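Local structure of methanogen homoaconitase small subunit (Methanocaldococcus jannaschii, 2PKP) at residues Phe91-Ile103 with Pro139-Leu152. The protein forms, with the large subunit HacA, a hydro-lyase that converts (R)-homocitrate through cis-homoaconitate to homoisocitrate in 2-oxosuberate biosynthesis. Numbering follows the deposited sequence.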
loop_
_atom_site.group_PDB
_atom_site.type_symbol
_atom_site.label_atom_id
_atom_site.label_comp_id
_atom_site.label_asym_id
_atom_site.label_seq_id
_atom_site.Cartn_x
_atom_site.Cartn_y
_atom_site.Cartn_z
ATOM N N PHE A 91 6.878 -8.370 -18.975
ATOM C CA PHE A 91 6.933 -7.933 -17.587
ATOM C C PHE A 91 5.827 -6.916 -17.324
ATOM O O PHE A 91 5.118 -6.997 -16.326
ATOM C CB PHE A 91 8.286 -7.289 -17.275
ATOM C CG PHE A 91 8.373 -6.723 -15.885
ATOM C CD1 PHE A 91 8.763 -7.525 -14.817
ATOM C CD2 PHE A 91 8.015 -5.399 -15.635
ATOM C CE1 PHE A 91 8.799 -7.020 -13.515
ATOM C CE2 PHE A 91 8.046 -4.881 -14.333
ATOM C CZ PHE A 91 8.438 -5.698 -13.272
ATOM N N TYR A 92 5.694 -5.958 -18.237
ATOM C CA TYR A 92 4.695 -4.902 -18.121
ATOM C C TYR A 92 3.304 -5.490 -17.908
ATOM O O TYR A 92 2.557 -5.062 -17.025
ATOM C CB TYR A 92 4.697 -4.047 -19.387
ATOM C CG TYR A 92 3.863 -2.793 -19.278
ATOM C CD1 TYR A 92 4.431 -1.593 -18.847
ATOM C CD2 TYR A 92 2.506 -2.807 -19.591
ATOM C CE1 TYR A 92 3.673 -0.444 -18.732
ATOM C CE2 TYR A 92 1.734 -1.658 -19.479
ATOM C CZ TYR A 92 2.322 -0.481 -19.049
ATOM O OH TYR A 92 1.562 0.662 -18.936
ATOM N N ARG A 93 2.968 -6.476 -18.731
ATOM C CA ARG A 93 1.671 -7.129 -18.659
ATOM C C ARG A 93 1.490 -7.830 -17.316
ATOM O O ARG A 93 0.454 -7.674 -16.662
ATOM C CB ARG A 93 1.536 -8.138 -19.805
ATOM C CG ARG A 93 0.225 -8.907 -19.812
ATOM C CD ARG A 93 0.163 -9.889 -20.975
ATOM N NE ARG A 93 1.105 -11.000 -20.841
ATOM C CZ ARG A 93 1.042 -11.922 -19.885
ATOM N NH1 ARG A 93 0.082 -11.868 -18.971
ATOM N NH2 ARG A 93 1.932 -12.906 -19.847
ATOM N N ASN A 94 2.496 -8.596 -16.904
ATOM C CA ASN A 94 2.428 -9.307 -15.631
ATOM C C ASN A 94 2.285 -8.336 -14.470
ATOM O O ASN A 94 1.523 -8.582 -13.533
ATOM C CB ASN A 94 3.674 -10.176 -15.423
ATOM C CG ASN A 94 3.727 -11.359 -16.375
ATOM O OD1 ASN A 94 2.702 -11.781 -16.914
ATOM N ND2 ASN A 94 4.920 -11.908 -16.576
ATOM N N ALA A 95 3.018 -7.229 -14.535
ATOM C CA ALA A 95 2.961 -6.230 -13.478
ATOM C C ALA A 95 1.530 -5.718 -13.330
ATOM O O ALA A 95 0.985 -5.679 -12.227
ATOM C CB ALA A 95 3.902 -5.075 -13.793
ATOM N N ILE A 96 0.931 -5.321 -14.448
ATOM C CA ILE A 96 -0.443 -4.825 -14.450
ATOM C C ILE A 96 -1.377 -5.847 -13.803
ATOM O O ILE A 96 -2.193 -5.513 -12.942
ATOM C CB ILE A 96 -0.955 -4.573 -15.891
ATOM C CG1 ILE A 96 -0.117 -3.492 -16.578
ATOM C CG2 ILE A 96 -2.430 -4.180 -15.857
ATOM C CD1 ILE A 96 -0.215 -2.126 -15.935
ATOM N N ASN A 97 -1.242 -7.102 -14.215
ATOM C CA ASN A 97 -2.100 -8.158 -13.698
ATOM C C ASN A 97 -1.987 -8.506 -12.215
ATOM O O ASN A 97 -2.894 -9.132 -11.674
ATOM C CB ASN A 97 -1.949 -9.412 -14.560
ATOM C CG ASN A 97 -2.507 -9.211 -15.963
ATOM O OD1 ASN A 97 -3.465 -8.458 -16.158
ATOM N ND2 ASN A 97 -1.925 -9.893 -16.939
ATOM N N VAL A 98 -0.895 -8.114 -11.556
ATOM C CA VAL A 98 -0.757 -8.378 -10.121
ATOM C C VAL A 98 -0.909 -7.091 -9.322
ATOM O O VAL A 98 -0.778 -7.093 -8.101
ATOM C CB VAL A 98 0.610 -9.009 -9.738
ATOM C CG1 VAL A 98 0.773 -10.369 -10.417
ATOM C CG2 VAL A 98 1.746 -8.065 -10.097
ATOM N N GLY A 99 -1.179 -5.989 -10.012
ATOM C CA GLY A 99 -1.348 -4.719 -9.320
ATOM C C GLY A 99 -0.068 -3.926 -9.085
ATOM O O GLY A 99 -0.049 -3.002 -8.273
ATOM N N LEU A 100 1.005 -4.289 -9.779
ATOM C CA LEU A 100 2.280 -3.578 -9.643
ATOM C C LEU A 100 2.287 -2.506 -10.726
ATOM O O LEU A 100 2.155 -2.816 -11.907
ATOM C CB LEU A 100 3.453 -4.547 -9.846
ATOM C CG LEU A 100 4.874 -3.986 -9.760
ATOM C CD1 LEU A 100 5.099 -3.345 -8.394
ATOM C CD2 LEU A 100 5.882 -5.109 -10.011
ATOM N N ILE A 101 2.455 -1.250 -10.329
ATOM C CA ILE A 101 2.421 -0.141 -11.281
ATOM C C ILE A 101 3.716 0.186 -12.022
ATOM O O ILE A 101 4.709 0.603 -11.426
ATOM C CB ILE A 101 1.936 1.153 -10.590
ATOM C CG1 ILE A 101 0.591 0.902 -9.908
ATOM C CG2 ILE A 101 1.797 2.274 -11.621
ATOM C CD1 ILE A 101 0.188 1.997 -8.927
ATOM N N PRO A 102 3.714 0.011 -13.347
ATOM C CA PRO A 102 4.900 0.306 -14.146
ATOM C C PRO A 102 4.792 1.765 -14.588
ATOM O O PRO A 102 3.820 2.155 -15.244
ATOM C CB PRO A 102 4.782 -0.650 -15.333
ATOM C CG PRO A 102 3.537 -1.504 -15.039
ATOM C CD PRO A 102 2.688 -0.629 -14.177
ATOM N N ILE A 103 5.781 2.567 -14.221
ATOM C CA ILE A 103 5.795 3.978 -14.575
ATOM C C ILE A 103 6.987 4.280 -15.485
ATOM O O ILE A 103 8.108 3.865 -15.198
ATOM C CB ILE A 103 5.867 4.832 -13.299
ATOM C CG1 ILE A 103 4.569 4.651 -12.507
ATOM C CG2 ILE A 103 6.115 6.293 -13.647
ATOM C CD1 ILE A 103 4.635 5.170 -11.111
ATOM N N PRO A 139 0.033 4.000 -16.685
ATOM C CA PRO A 139 -0.816 3.155 -17.528
ATOM C C PRO A 139 -2.183 3.805 -17.785
ATOM O O PRO A 139 -2.701 4.548 -16.947
ATOM C CB PRO A 139 -0.931 1.865 -16.713
ATOM C CG PRO A 139 0.346 1.838 -15.924
ATOM C CD PRO A 139 0.463 3.271 -15.478
ATOM N N LYS A 140 -2.755 3.521 -18.947
ATOM C CA LYS A 140 -4.054 4.064 -19.326
ATOM C C LYS A 140 -4.999 2.927 -19.705
ATOM O O LYS A 140 -4.653 1.750 -19.594
ATOM C CB LYS A 140 -3.908 4.987 -20.538
ATOM C CG LYS A 140 -2.980 6.169 -20.346
ATOM C CD LYS A 140 -3.557 7.178 -19.379
ATOM C CE LYS A 140 -2.698 8.427 -19.346
ATOM N NZ LYS A 140 -1.285 8.090 -19.030
ATOM N N GLY A 141 -6.192 3.298 -20.161
ATOM C CA GLY A 141 -7.182 2.328 -20.593
ATOM C C GLY A 141 -7.426 1.116 -19.714
ATOM O O GLY A 141 -7.503 1.219 -18.491
ATOM N N LEU A 142 -7.556 -0.043 -20.349
ATOM C CA LEU A 142 -7.812 -1.286 -19.630
ATOM C C LEU A 142 -6.784 -1.552 -18.532
ATOM O O LEU A 142 -7.138 -1.917 -17.408
ATOM C CB LEU A 142 -7.841 -2.459 -20.613
ATOM C CG LEU A 142 -8.142 -3.830 -20.004
ATOM C CD1 LEU A 142 -9.476 -3.783 -19.268
ATOM C CD2 LEU A 142 -8.156 -4.882 -21.104
ATOM N N GLU A 143 -5.511 -1.364 -18.856
ATOM C CA GLU A 143 -4.446 -1.590 -17.893
ATOM C C GLU A 143 -4.634 -0.740 -16.647
ATOM O O GLU A 143 -4.400 -1.202 -15.529
ATOM C CB GLU A 143 -3.095 -1.299 -18.543
ATOM C CG GLU A 143 -2.638 -2.424 -19.452
ATOM C CD GLU A 143 -1.834 -1.941 -20.633
ATOM O OE1 GLU A 143 -0.957 -1.074 -20.450
ATOM O OE2 GLU A 143 -2.075 -2.437 -21.749
ATOM N N ARG A 144 -5.063 0.503 -16.838
ATOM C CA ARG A 144 -5.287 1.392 -15.709
ATOM C C ARG A 144 -6.426 0.851 -14.845
ATOM O O ARG A 144 -6.346 0.886 -13.618
ATOM C CB ARG A 144 -5.605 2.811 -16.199
ATOM C CG ARG A 144 -5.932 3.808 -15.086
ATOM C CD ARG A 144 -5.907 5.245 -15.602
ATOM N NE ARG A 144 -6.677 5.393 -16.835
ATOM C CZ ARG A 144 -6.764 6.518 -17.542
ATOM N NH1 ARG A 144 -6.130 7.616 -17.144
ATOM N NH2 ARG A 144 -7.478 6.542 -18.659
ATOM N N GLU A 145 -7.476 0.336 -15.485
ATOM C CA GLU A 145 -8.620 -0.218 -14.754
ATOM C C GLU A 145 -8.211 -1.450 -13.948
ATOM O O GLU A 145 -8.553 -1.576 -12.768
ATOM C CB GLU A 145 -9.748 -0.591 -15.722
ATOM C CG GLU A 145 -10.300 0.580 -16.519
ATOM C CD GLU A 145 -11.485 0.196 -17.390
ATOM O OE1 GLU A 145 -11.350 -0.738 -18.213
ATOM O OE2 GLU A 145 -12.552 0.833 -17.251
ATOM N N ILE A 146 -7.475 -2.354 -14.587
ATOM C CA ILE A 146 -7.011 -3.560 -13.918
ATOM C C ILE A 146 -6.155 -3.162 -12.717
ATOM O O ILE A 146 -6.319 -3.705 -11.620
ATOM C CB ILE A 146 -6.194 -4.447 -14.883
ATOM C CG1 ILE A 146 -7.119 -4.985 -15.981
ATOM C CG2 ILE A 146 -5.529 -5.588 -14.117
ATOM C CD1 ILE A 146 -6.415 -5.739 -17.093
ATOM N N LEU A 147 -5.257 -2.200 -12.921
ATOM C CA LEU A 147 -4.401 -1.723 -11.840
ATOM C C LEU A 147 -5.241 -1.146 -10.711
ATOM O O LEU A 147 -5.011 -1.441 -9.538
ATOM C CB LEU A 147 -3.438 -0.640 -12.337
ATOM C CG LEU A 147 -2.219 -1.080 -13.152
ATOM C CD1 LEU A 147 -1.433 0.150 -13.583
ATOM C CD2 LEU A 147 -1.345 -2.010 -12.315
ATOM N N ALA A 148 -6.210 -0.310 -11.073
ATOM C CA ALA A 148 -7.087 0.315 -10.093
ATOM C C ALA A 148 -7.768 -0.741 -9.222
ATOM O O ALA A 148 -7.985 -0.531 -8.029
ATOM C CB ALA A 148 -8.136 1.169 -10.800
ATOM N N ALA A 149 -8.100 -1.880 -9.819
ATOM C CA ALA A 149 -8.750 -2.949 -9.079
ATOM C C ALA A 149 -7.729 -3.751 -8.279
ATOM O O ALA A 149 -8.098 -4.597 -7.464
ATOM C CB ALA A 149 -9.514 -3.867 -10.035
ATOM N N GLY A 150 -6.448 -3.488 -8.518
ATOM C CA GLY A 150 -5.398 -4.193 -7.800
ATOM C C GLY A 150 -4.925 -5.482 -8.452
ATOM O O GLY A 150 -4.246 -6.295 -7.819
ATOM N N GLY A 151 -5.274 -5.681 -9.717
ATOM C CA GLY A 151 -4.855 -6.892 -10.397
ATOM C C GLY A 151 -5.970 -7.500 -11.221
ATOM O O GLY A 151 -7.138 -7.145 -11.055
ATOM N N LEU A 152 -5.610 -8.424 -12.105
ATOM C CA LEU A 152 -6.581 -9.066 -12.979
ATOM C C LEU A 152 -7.684 -9.797 -12.221
ATOM O O LEU A 152 -8.865 -9.676 -12.561
ATOM C CB LEU A 152 -5.870 -10.034 -13.920
ATOM C CG LEU A 152 -6.724 -10.676 -15.018
ATOM C CD1 LEU A 152 -7.466 -9.600 -15.806
ATOM C CD2 LEU A 152 -5.828 -11.484 -15.940
#
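Ile96 and Leu147 form the apolar centre where helices 91-98 and 141-148 pack, the axes of these segments approaching to 8.3 Å at 41°. Their chains cross at about a right angle, and CD1 of Ile96 presses on CD1 of Leu147 at a tight 3.5 Å. The second branch of Ile96, CG2, lies against CG2 of Ile146 (3.8 Å), while CD2 of Leu147 packs against the Ile96 backbone and Leu100 O. Pro139 closes this layer, its CG 3.8 Å from CD of Pro102 in strand 101-104.

Polar contacts sit at the two ends. A chi1 of -170° brings the Tyr92 ring to Pro139 and Glu143: its OH lies 3.5 Å from Pro139 CG and makes a weak hydrogen bond to Glu143 OE1. That carboxylate stands at the ring edge, its plane turned 79° from the ring. A phenylalanine here would probably leave Glu143 OE1 without this hydroxyl partner and remove the hydroxyl's contact with Pro139 CG. At the other end Leu152 N donates to Asn97 O (2.8 Å), from above the carbonyl plane.

Both helices finish in Schellman motifs, at Gly99 and Gly150, and Gly99 CA lies 3.6 Å from Gly150 O. The absence of side chains at Gly99 and Gly151 lets the two backbones approach closely, their CA atoms 4.3 Å apart, and one backbone bond ties the start of helix 152-164 to the last turn of helix 89-98, beside an otherwise largely apolar contact.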